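Local coordinates for putative metallopeptidase (Corynebacterium diphtheriae, PDB 3QOC), which is the N-terminal creatinase/prolidase-like domain of a longer protein that probably acts as a metal-dependent aminopeptidase, at residues Asn47-Ile51 with Cys85-Leu89; Thr32-His36 with Glu102-Leu106; Lys24-Met29 with Ile125-Ile131; Ala58-Thr62 with Leu89-Ile93. All blocks are in the same frame, centred on the assembly; numbering follows the deposited sequence.

In the fold
Contacts 1 and 4 pack a helix on the mixed six-stranded sheet, whereas contacts 2 and 3 join connections at the ends of its strands. Contacts 1 and 4 are the buried pair: their centres lie about 5 Å apart, both use helix 85-91 and share L89, which packs on the neighbouring strands 49-53 and 58-62. Contact 1 is almost wholly apolar; contact 4 adds an R59-D92 salt bridge at its exposed side. Contact 2 lies at the surface and is mainly polar and aromatic, built on a carboxylate with three hydrogen bonds. Contact 3, partly buried, has no cross-segment hydrogen bond; it touches contact 2 through D104 OD2 and G129 N, 2.8 Å apart, and closes the longest loop.

Contact 1: Asn47-Ile51 with Cys85-Leu89; sequences NAALI and CAPAL
A small bump on a strand fits a shallow hollow on a helix here, the sheet-on-helix packing of an alpha/beta fold. Residues 47-51 are extended and enter strand 49-53; residues 85-89 form the first turn of helix 85-91, closed by L89 N to C85 O at 3.1 Å. The axes of 49-51 and 85-89 come within 7.7 Å at 28°, so the two run nearly parallel, with A49 CA opposite A86 CA at 5.1 Å. The knob is A49 CB, pointing at the helix: it lies 3.7 Å from C85 CB, 3.5 Å from A86 CA and 3.7 Å from L89 CD1. With only a methyl at A49 and at A86, the backbones approach closely. L89, in the mt rotamer, lays CD1 along the strand, 3.4 Å from A49 C, 3.5 Å from L50 N and 4.3 Å from I51 CB. At the N-terminal end, N47 (chi1 t) brings ND2 to 3.6 Å from C85 SG, while its hydrogen bond goes to D63. Water 1 links N47 OD1 (2.5 Å) to C85 N (3.2 Å). Across the sheet, A48 and L50 point away from helix 85-91 and pack on helix 34-41, so the strand is sandwiched between two helices.

Contact 2: Thr32-His36 with Glu102-Leu106; sequences THLTH and EADYL
A His-carboxylate hydrogen bond and a three-ring aromatic cluster join the start of helix 34-41, with H33 at its N-cap, to the turn after strand 97-102. Residues 102-106 fold back so that Y105 N and L106 N both donate to E102 O at 2.9 Å. T32 CA lies 7.0 Å from E102 CA, and H33 CA 6.6 Å from Y105 CA. E102 (chi1 m, chi2 t, chi3 -85°) takes T32 N at 2.7 Å and H33 N at 2.8 Å on OE1, and H36 ND1 at 2.5 Å on OE2. Water 2 bridges T32 OG1 (2.8 Å) and E102 N (2.9 Å). H36 (chi1 m) turns its edge to the face of Y105, centroids 5.1 Å apart and planes at 78°; the H33 (chi1 t) and Y105 rings are oblique, centroids 4.3 Å apart and planes at 43°. L106 CD1 reaches T32 OG1 at 3.7 Å. H36 ND1 therefore carries a proton, and three donors around the buried carboxylate are consistent with E102 being an anion.

Contact 3: Lys24-Met29 with Ile125-Ile131; sequences KRIDAM and IPVTGAI
Residues 24-29 leave helix 21-24 and turn into strand 28-31, while residues 125-131 finish the edge strand 122-127 and curl back as a loop that brings I131 to M29. The turn is a Schellman motif: R25, with phi/psi 55/54°, ends the helix, and I26 is already extended. This is the helix-to-strand connection of an alpha/beta fold, packed against the last strand of its mixed sheet. Strands 28-31 and 122-127 are not neighbours, since 97-102 lies between them and bonds to both, A28 pairing with G100 and I125 with V99. Hence no hydrogen bond crosses this contact, and the nearest CA pairs remain far apart: K24 to V127 at 7.5 Å, I26 to I125 at 7.6 Å and M29 to I131 at 8.9 Å. Side chains bridge the gap over one face of the sheet. V127 (chi1 t) is the centre, with CG2 at 4.1 Å from I26 CD1 and CG1 at 3.6 Å from M29 CE. I26 (pt) also sets CG2 at 3.8 Å from I125 CB. M29, a selenomethionine with chi1 t and chi2 p, extends its CE further, to 4.1 Å from I131 CG2. G129, at phi/psi 101/168°, turns the chain where a CB would collide with the preceding carbonyl. K24 lies along V127, its CD 4.0 Å and its NZ 3.7 Å from V127 CG1.

Contact 4: Ala58-Thr62 with Leu89-Ile93; sequences ARIST and LLSDI
A salt bridge closes the solvent side of this contact: R59 NH1 donates to D92 OD2 at 3.0 Å, and R59 NH2 adds a weak bond to the same D92 OD2 at 3.5 Å. The carboxylate oxygen lies at the edge of the guanidinium, near its plane, and R59 reaches it with chi1, chi2 and chi3 all t. Water 3 accepts a hydrogen bond from R59 NH1 (3.1 Å) and donates one to L89 O (2.9 Å). R59 NE also has a long, weak ion pair with E78. Inward, packing rests on L89 in the mt rotamer: its CG lies 3.6 Å from S61 CB and its CD2 4.0 Å from R59 CG. S61 points toward the helix, its OG bonded to L80 O, and S61 CA stands 6.8 Å from L89 CA. Because strand 58-62 is extended, I60 points away from segment 89-93 and packs on helix 67-73. Alternate strand residues thus face helices on two sides of the sheet, the layered alpha/beta arrangement of this creatinase/prolidase N-terminal domain.

Contact 1: Asn47-Ile51 with Cys85-Leu89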
loop_
_atom_site.group_PDB
_atom_site.type_symbol
_atom_site.label_atom_id
_atom_site.label_comp_id
_atom_site.label_asym_id
_atom_site.label_seq_id
_atom_site.Cartn_x
_atom_site.Cartn_y
_atom_site.Cartn_z
ATOM N N ASN A 47 12.076 -2.610 4.024
ATOM C CA ASN A 47 11.388 -3.325 2.939
ATOM C C ASN A 47 9.926 -3.501 3.348
ATOM O O ASN A 47 9.652 -4.009 4.431
ATOM C CB ASN A 47 12.076 -4.686 2.699
ATOM C CG ASN A 47 11.338 -5.547 1.664
ATOM O OD1 ASN A 47 10.961 -5.071 0.601
ATOM N ND2 ASN A 47 11.177 -6.809 1.965
ATOM N N ALA A 48 9.016 -2.981 2.518
ATOM C CA ALA A 48 7.578 -3.010 2.747
ATOM C C ALA A 48 6.858 -2.632 1.481
ATOM O O ALA A 48 7.441 -1.984 0.577
ATOM C CB ALA A 48 7.146 -2.060 3.938
ATOM N N ALA A 49 5.573 -2.971 1.472
ATOM C CA ALA A 49 4.594 -2.405 0.488
ATOM C C ALA A 49 3.301 -2.267 1.221
ATOM O O ALA A 49 3.094 -2.940 2.231
ATOM C CB ALA A 49 4.444 -3.305 -0.735
ATOM N N LEU A 50 2.443 -1.367 0.772
ATOM C CA LEU A 50 1.278 -0.921 1.553
ATOM C C LEU A 50 0.138 -0.605 0.580
ATOM O O LEU A 50 0.346 0.116 -0.373
ATOM C CB LEU A 50 1.568 0.361 2.349
ATOM C CG LEU A 50 0.380 1.035 3.075
ATOM C CD1 LEU A 50 -0.192 0.070 4.092
ATOM C CD2 LEU A 50 0.725 2.348 3.801
ATOM N N ILE A 51 -1.027 -1.184 0.795
ATOM C CA ILE A 51 -2.168 -0.932 -0.072
ATOM C C ILE A 51 -3.185 -0.199 0.765
ATOM O O ILE A 51 -3.514 -0.650 1.828
ATOM C CB ILE A 51 -2.741 -2.214 -0.599
ATOM C CG1 ILE A 51 -3.868 -1.885 -1.601
ATOM C CG2 ILE A 51 -3.252 -3.071 0.498
ATOM C CD1 ILE A 51 -3.413 -2.246 -3.089
ATOM N N CYS A 85 7.360 -7.978 -1.561
ATOM C CA CYS A 85 6.204 -7.429 -0.834
ATOM C C CYS A 85 5.086 -6.946 -1.740
ATOM O O CYS A 85 3.929 -7.303 -1.551
ATOM C CB CYS A 85 6.704 -6.192 -0.012
ATOM S SG CYS A 85 7.669 -6.765 1.356
ATOM N N ALA A 86 5.443 -6.112 -2.704
ATOM C CA ALA A 86 4.430 -5.466 -3.536
ATOM C C ALA A 86 3.689 -6.504 -4.425
ATOM O O ALA A 86 2.434 -6.528 -4.439
ATOM C CB ALA A 86 5.071 -4.337 -4.367
ATOM N N PRO A 87 4.441 -7.410 -5.088
ATOM C CA PRO A 87 3.727 -8.382 -5.883
ATOM C C PRO A 87 2.802 -9.246 -5.066
ATOM O O PRO A 87 1.717 -9.605 -5.535
ATOM C CB PRO A 87 4.856 -9.207 -6.551
ATOM C CG PRO A 87 6.005 -8.189 -6.676
ATOM C CD PRO A 87 5.890 -7.367 -5.435
ATOM N N ALA A 88 3.209 -9.562 -3.834
ATOM C CA ALA A 88 2.370 -10.436 -2.996
ATOM C C ALA A 88 1.088 -9.769 -2.560
ATOM O O ALA A 88 0.063 -10.407 -2.571
ATOM C CB ALA A 88 3.157 -11.024 -1.783
ATOM N N LEU A 89 1.108 -8.507 -2.134
ATOM C CA LEU A 89 -0.178 -7.757 -1.896
ATOM C C LEU A 89 -1.039 -7.730 -3.139
ATOM O O LEU A 89 -2.230 -8.005 -3.073
ATOM C CB LEU A 89 0.024 -6.279 -1.447
ATOM C CG LEU A 89 0.683 -5.949 -0.120
ATOM C CD1 LEU A 89 0.951 -4.386 -0.051
ATOM C CD2 LEU A 89 -0.212 -6.509 1.030
HETATM O O HOH W 1 10.053 -6.171 -1.508
#

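Contact 2: Thr32-His36 with Glu102-Leu106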
loop_
_atom_site.group_PDB
_atom_site.type_symbol
_atom_site.label_atom_id
_atom_site.label_comp_id
_atom_site.label_asym_id
_atom_site.label_seq_id
_atom_site.Cartn_x
_atom_site.Cartn_y
_atom_site.Cartn_z
ATOM N N THR A 32 4.802 2.003 -2.578
ATOM C CA THR A 32 6.008 1.267 -2.526
ATOM C C THR A 32 7.213 2.105 -2.062
ATOM O O THR A 32 8.233 1.555 -1.619
ATOM C CB THR A 32 6.297 0.617 -3.941
ATOM O OG1 THR A 32 6.224 1.620 -4.971
ATOM C CG2 THR A 32 5.297 -0.563 -4.263
ATOM N N HIS A 33 7.135 3.411 -2.153
ATOM C CA HIS A 33 8.273 4.241 -1.675
ATOM C C HIS A 33 8.324 4.261 -0.130
ATOM O O HIS A 33 7.316 4.537 0.539
ATOM C CB HIS A 33 8.133 5.649 -2.228
ATOM C CG HIS A 33 9.282 6.583 -1.869
ATOM N ND1 HIS A 33 10.532 6.493 -2.455
ATOM C CD2 HIS A 33 9.350 7.626 -1.014
ATOM C CE1 HIS A 33 11.321 7.446 -1.982
ATOM N NE2 HIS A 33 10.633 8.155 -1.098
ATOM N N LEU A 34 9.462 3.927 0.452
ATOM C CA LEU A 34 9.521 3.617 1.864
ATOM C C LEU A 34 9.156 4.791 2.765
ATOM O O LEU A 34 8.534 4.578 3.804
ATOM C CB LEU A 34 10.889 3.014 2.288
ATOM C CG LEU A 34 10.963 1.437 2.304
ATOM C CD1 LEU A 34 10.083 0.843 3.236
ATOM C CD2 LEU A 34 10.655 0.709 1.029
ATOM N N THR A 35 9.619 6.010 2.451
ATOM C CA THR A 35 9.334 7.140 3.334
ATOM C C THR A 35 7.829 7.418 3.308
ATOM O O THR A 35 7.247 7.823 4.308
ATOM C CB THR A 35 10.116 8.402 2.923
ATOM O OG1 THR A 35 9.654 8.884 1.663
ATOM C CG2 THR A 35 11.640 8.067 2.795
ATOM N N HIS A 36 7.195 7.143 2.171
ATOM C CA HIS A 36 5.719 7.221 2.066
ATOM C C HIS A 36 5.060 6.195 2.930
ATOM O O HIS A 36 4.137 6.533 3.707
ATOM C CB HIS A 36 5.219 7.165 0.634
ATOM C CG HIS A 36 5.692 8.312 -0.204
ATOM N ND1 HIS A 36 5.587 8.325 -1.578
ATOM C CD2 HIS A 36 6.299 9.481 0.135
ATOM C CE1 HIS A 36 6.136 9.421 -2.050
ATOM N NE2 HIS A 36 6.572 10.154 -1.028
ATOM N N GLU A 102 2.936 4.274 -7.636
ATOM C CA GLU A 102 3.694 5.483 -7.622
ATOM C C GLU A 102 4.643 5.496 -8.855
ATOM O O GLU A 102 5.791 4.995 -8.838
ATOM C CB GLU A 102 4.460 5.584 -6.320
ATOM C CG GLU A 102 3.601 5.609 -5.134
ATOM C CD GLU A 102 4.434 5.696 -3.851
ATOM O OE1 GLU A 102 4.889 4.636 -3.338
ATOM O OE2 GLU A 102 4.650 6.829 -3.376
ATOM N N ALA A 103 4.179 6.089 -9.917
ATOM C CA ALA A 103 4.877 5.930 -11.208
ATOM C C ALA A 103 6.184 6.745 -11.211
ATOM O O ALA A 103 7.093 6.467 -11.953
ATOM C CB ALA A 103 3.940 6.370 -12.389
ATOM N N ASP A 104 6.255 7.741 -10.342
ATOM C CA ASP A 104 7.459 8.507 -10.200
ATOM C C ASP A 104 8.561 7.760 -9.447
ATOM O O ASP A 104 9.704 8.247 -9.424
ATOM C CB ASP A 104 7.161 9.799 -9.396
ATOM C CG ASP A 104 6.326 10.805 -10.156
ATOM O OD1 ASP A 104 6.107 10.616 -11.396
ATOM O OD2 ASP A 104 5.901 11.793 -9.498
ATOM N N TYR A 105 8.218 6.644 -8.787
ATOM C CA TYR A 105 9.167 5.947 -7.961
ATOM C C TYR A 105 9.433 4.531 -8.385
ATOM O O TYR A 105 10.507 3.995 -8.126
ATOM C CB TYR A 105 8.735 5.952 -6.484
ATOM C CG TYR A 105 8.607 7.338 -5.904
ATOM C CD1 TYR A 105 9.647 7.920 -5.193
ATOM C CD2 TYR A 105 7.472 8.101 -6.120
ATOM C CE1 TYR A 105 9.527 9.216 -4.666
ATOM C CE2 TYR A 105 7.341 9.342 -5.591
ATOM C CZ TYR A 105 8.377 9.889 -4.853
ATOM O OH TYR A 105 8.248 11.164 -4.378
ATOM N N LEU A 106 8.480 3.876 -9.006
ATOM C CA LEU A 106 8.732 2.506 -9.438
ATOM C C LEU A 106 9.534 2.532 -10.746
ATOM O O LEU A 106 9.318 3.425 -11.616
ATOM C CB LEU A 106 7.398 1.841 -9.637
ATOM C CG LEU A 106 7.264 0.372 -9.394
ATOM C CD1 LEU A 106 7.700 0.024 -7.962
ATOM C CD2 LEU A 106 5.838 0.026 -9.751
HETATM O O HOH W 2 3.695 1.945 -6.179
#

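Contact 3: Lys24-Met29 with Ile125-Ile131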
loop_
_atom_site.group_PDB
_atom_site.type_symbol
_atom_site.label_atom_id
_atom_site.label_comp_id
_atom_site.label_asym_id
_atom_site.label_seq_id
_atom_site.Cartn_x
_atom_site.Cartn_y
_atom_site.Cartn_z
ATOM N N LYS A 24 -8.392 10.748 -8.381
ATOM C CA LYS A 24 -7.337 10.162 -9.215
ATOM C C LYS A 24 -7.953 9.001 -10.033
ATOM O O LYS A 24 -7.247 8.347 -10.817
ATOM C CB LYS A 24 -6.145 9.688 -8.362
ATOM C CG LYS A 24 -5.159 10.807 -7.880
ATOM C CD LYS A 24 -4.423 10.405 -6.535
ATOM C CE LYS A 24 -3.570 11.581 -5.929
ATOM N NZ LYS A 24 -2.050 11.368 -5.791
ATOM N N ARG A 25 -9.267 8.778 -9.862
ATOM C CA ARG A 25 -9.999 7.713 -10.498
ATOM C C ARG A 25 -9.397 6.320 -10.255
ATOM O O ARG A 25 -9.127 5.619 -11.227
ATOM C CB ARG A 25 -10.092 8.003 -12.007
ATOM N N ILE A 26 -9.191 5.939 -8.985
ATOM C CA ILE A 26 -8.698 4.615 -8.593
ATOM C C ILE A 26 -9.454 4.104 -7.363
ATOM O O ILE A 26 -10.041 4.884 -6.645
ATOM C CB ILE A 26 -7.178 4.634 -8.274
ATOM C CG1 ILE A 26 -6.812 5.826 -7.392
ATOM C CG2 ILE A 26 -6.338 4.727 -9.583
ATOM C CD1 ILE A 26 -5.238 5.882 -7.004
ATOM N N ASP A 27 -9.407 2.794 -7.131
ATOM C CA ASP A 27 -10.039 2.129 -6.015
ATOM C C ASP A 27 -9.113 1.858 -4.841
ATOM O O ASP A 27 -9.566 1.513 -3.778
ATOM C CB ASP A 27 -10.548 0.780 -6.486
ATOM C CG ASP A 27 -11.649 0.910 -7.548
ATOM O OD1 ASP A 27 -12.621 1.630 -7.272
ATOM O OD2 ASP A 27 -11.551 0.338 -8.655
ATOM N N ALA A 28 -7.821 1.905 -5.082
ATOM C CA ALA A 28 -6.818 1.602 -4.105
ATOM C C ALA A 28 -5.484 2.151 -4.584
ATOM O O ALA A 28 -5.259 2.342 -5.798
ATOM C CB ALA A 28 -6.709 0.168 -3.942
HETATM N N MSE A 29 -4.620 2.398 -3.622
HETATM C CA MSE A 29 -3.322 2.883 -3.894
HETATM C C MSE A 29 -2.314 1.906 -3.299
HETATM O O MSE A 29 -2.387 1.501 -2.129
HETATM C CB MSE A 29 -3.187 4.274 -3.307
HETATM C CG MSE A 29 -1.871 4.917 -3.537
HETATM SE SE MSE A 29 -1.675 5.537 -5.487
HETATM C CE MSE A 29 -1.194 7.537 -5.080
ATOM N N ILE A 125 -2.683 1.566 -12.498
ATOM C CA ILE A 125 -2.783 2.909 -13.009
ATOM C C ILE A 125 -1.612 3.798 -12.534
ATOM O O ILE A 125 -1.449 4.013 -11.321
ATOM C CB ILE A 125 -4.066 3.596 -12.438
ATOM C CG1 ILE A 125 -5.349 2.757 -12.708
ATOM C CG2 ILE A 125 -4.205 4.989 -12.982
ATOM C CD1 ILE A 125 -5.563 2.487 -14.185
ATOM N N PRO A 126 -0.848 4.380 -13.469
ATOM C CA PRO A 126 0.251 5.267 -13.074
ATOM C C PRO A 126 -0.232 6.543 -12.440
ATOM O O PRO A 126 -0.941 7.309 -13.067
ATOM C CB PRO A 126 0.979 5.577 -14.407
ATOM C CG PRO A 126 -0.066 5.277 -15.504
ATOM C CD PRO A 126 -0.897 4.141 -14.940
ATOM N N VAL A 127 0.153 6.791 -11.204
ATOM C CA VAL A 127 -0.225 8.011 -10.524
ATOM C C VAL A 127 1.059 8.736 -10.235
ATOM O O VAL A 127 1.981 8.138 -9.691
ATOM C CB VAL A 127 -0.937 7.670 -9.208
ATOM C CG1 VAL A 127 -1.270 8.913 -8.421
ATOM C CG2 VAL A 127 -2.171 6.808 -9.488
ATOM N N THR A 128 1.142 10.008 -10.640
ATOM C CA THR A 128 2.312 10.861 -10.371
ATOM C C THR A 128 2.160 11.698 -9.063
ATOM O O THR A 128 1.066 11.897 -8.566
ATOM C CB THR A 128 2.584 11.824 -11.557
ATOM O OG1 THR A 128 1.507 12.750 -11.669
ATOM C CG2 THR A 128 2.718 11.069 -12.888
ATOM N N GLY A 129 3.279 12.210 -8.546
ATOM C CA GLY A 129 3.311 12.976 -7.305
ATOM C C GLY A 129 3.792 12.162 -6.079
ATOM O O GLY A 129 3.888 10.932 -6.118
ATOM N N ALA A 130 4.079 12.864 -4.982
ATOM C CA ALA A 130 4.401 12.248 -3.694
ATOM C C ALA A 130 3.083 11.994 -2.900
ATOM O O ALA A 130 2.692 12.816 -2.089
ATOM C CB ALA A 130 5.400 13.195 -2.892
ATOM N N ILE A 131 2.395 10.882 -3.201
ATOM C CA ILE A 131 1.043 10.569 -2.686
ATOM C C ILE A 131 0.200 11.836 -2.313
ATOM O O ILE A 131 0.245 12.345 -1.161
ATOM C CB ILE A 131 1.131 9.573 -1.489
ATOM C CG1 ILE A 131 2.234 10.016 -0.530
ATOM C CG2 ILE A 131 1.421 8.099 -1.962
ATOM C CD1 ILE A 131 2.116 9.475 0.920
#

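Contact 4: Ala58-Thr62 with Leu89-Ile93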
loop_
_atom_site.group_PDB
_atom_site.type_symbol
_atom_site.label_atom_id
_atom_site.label_comp_id
_atom_site.label_asym_id
_atom_site.label_seq_id
_atom_site.Cartn_x
_atom_site.Cartn_y
_atom_site.Cartn_z
ATOM N N ALA A 58 -6.897 -1.216 4.735
ATOM C CA ALA A 58 -5.483 -1.206 4.367
ATOM C C ALA A 58 -4.839 -2.554 4.638
ATOM O O ALA A 58 -5.312 -3.285 5.431
ATOM C CB ALA A 58 -4.693 -0.082 5.057
ATOM N N ARG A 59 -3.750 -2.858 3.949
ATOM C CA ARG A 59 -2.988 -4.073 4.210
ATOM C C ARG A 59 -1.524 -3.764 3.933
ATOM O O ARG A 59 -1.206 -3.018 3.029
ATOM C CB ARG A 59 -3.486 -5.165 3.278
ATOM C CG ARG A 59 -3.093 -6.550 3.748
ATOM C CD ARG A 59 -3.694 -7.613 2.818
ATOM N NE ARG A 59 -3.450 -8.967 3.289
ATOM C CZ ARG A 59 -3.459 -10.051 2.521
ATOM N NH1 ARG A 59 -3.677 -9.938 1.212
ATOM N NH2 ARG A 59 -3.283 -11.256 3.064
ATOM N N ILE A 60 -0.639 -4.318 4.736
ATOM C CA ILE A 60 0.738 -3.974 4.699
ATOM C C ILE A 60 1.551 -5.256 4.565
ATOM O O ILE A 60 1.137 -6.343 4.975
ATOM C CB ILE A 60 1.129 -3.151 5.912
ATOM C CG1 ILE A 60 2.486 -2.512 5.658
ATOM C CG2 ILE A 60 1.126 -4.006 7.205
ATOM C CD1 ILE A 60 2.834 -1.379 6.747
ATOM N N SER A 61 2.663 -5.178 3.859
ATOM C CA SER A 61 3.437 -6.398 3.689
ATOM C C SER A 61 4.916 -6.169 3.972
ATOM O O SER A 61 5.433 -5.134 3.680
ATOM C CB SER A 61 3.265 -6.877 2.242
ATOM O OG SER A 61 4.098 -7.992 2.034
ATOM N N THR A 62 5.597 -7.186 4.490
ATOM C CA THR A 62 7.027 -7.065 4.745
ATOM C C THR A 62 7.631 -8.486 4.802
ATOM O O THR A 62 6.875 -9.484 4.769
ATOM C CB THR A 62 7.316 -6.286 5.999
ATOM O OG1 THR A 62 8.714 -5.963 6.025
ATOM C CG2 THR A 62 6.982 -7.093 7.254
ATOM N N LEU A 89 1.108 -8.507 -2.134
ATOM C CA LEU A 89 -0.178 -7.757 -1.896
ATOM C C LEU A 89 -1.039 -7.730 -3.139
ATOM O O LEU A 89 -2.230 -8.005 -3.073
ATOM C CB LEU A 89 0.024 -6.279 -1.447
ATOM C CG LEU A 89 0.683 -5.949 -0.120
ATOM C CD1 LEU A 89 0.951 -4.386 -0.051
ATOM C CD2 LEU A 89 -0.212 -6.509 1.030
ATOM N N LEU A 90 -0.448 -7.399 -4.284
ATOM C CA LEU A 90 -1.231 -7.245 -5.511
ATOM C C LEU A 90 -1.888 -8.555 -5.931
ATOM O O LEU A 90 -3.053 -8.583 -6.316
ATOM C CB LEU A 90 -0.364 -6.662 -6.639
ATOM C CG LEU A 90 -1.026 -6.202 -7.916
ATOM C CD1 LEU A 90 -2.110 -5.146 -7.642
ATOM C CD2 LEU A 90 0.030 -5.646 -8.843
ATOM N N SER A 91 -1.190 -9.667 -5.763
ATOM C CA SER A 91 -1.731 -10.936 -6.250
ATOM C C SER A 91 -2.931 -11.373 -5.402
ATOM O O SER A 91 -3.699 -12.235 -5.779
ATOM C CB SER A 91 -0.622 -11.998 -6.260
ATOM O OG SER A 91 -1.088 -13.158 -5.621
ATOM N N ASP A 92 -3.051 -10.802 -4.216
ATOM C CA ASP A 92 -4.187 -11.113 -3.328
ATOM C C ASP A 92 -5.487 -10.301 -3.582
ATOM O O ASP A 92 -6.502 -10.552 -2.951
ATOM C CB ASP A 92 -3.741 -11.020 -1.876
ATOM C CG ASP A 92 -3.193 -12.359 -1.359
ATOM O OD1 ASP A 92 -3.027 -13.325 -2.151
ATOM O OD2 ASP A 92 -2.923 -12.463 -0.158
ATOM N N ILE A 93 -5.429 -9.336 -4.490
ATOM C CA ILE A 93 -6.576 -8.538 -4.831
ATOM C C ILE A 93 -7.453 -9.282 -5.839
ATOM O O ILE A 93 -6.946 -9.755 -6.877
ATOM C CB ILE A 93 -6.148 -7.229 -5.435
ATOM C CG1 ILE A 93 -5.338 -6.465 -4.415
ATOM C CG2 ILE A 93 -7.344 -6.388 -5.822
ATOM C CD1 ILE A 93 -4.928 -5.213 -4.932
HETATM O O HOH W 3 -3.759 -7.527 -0.670
#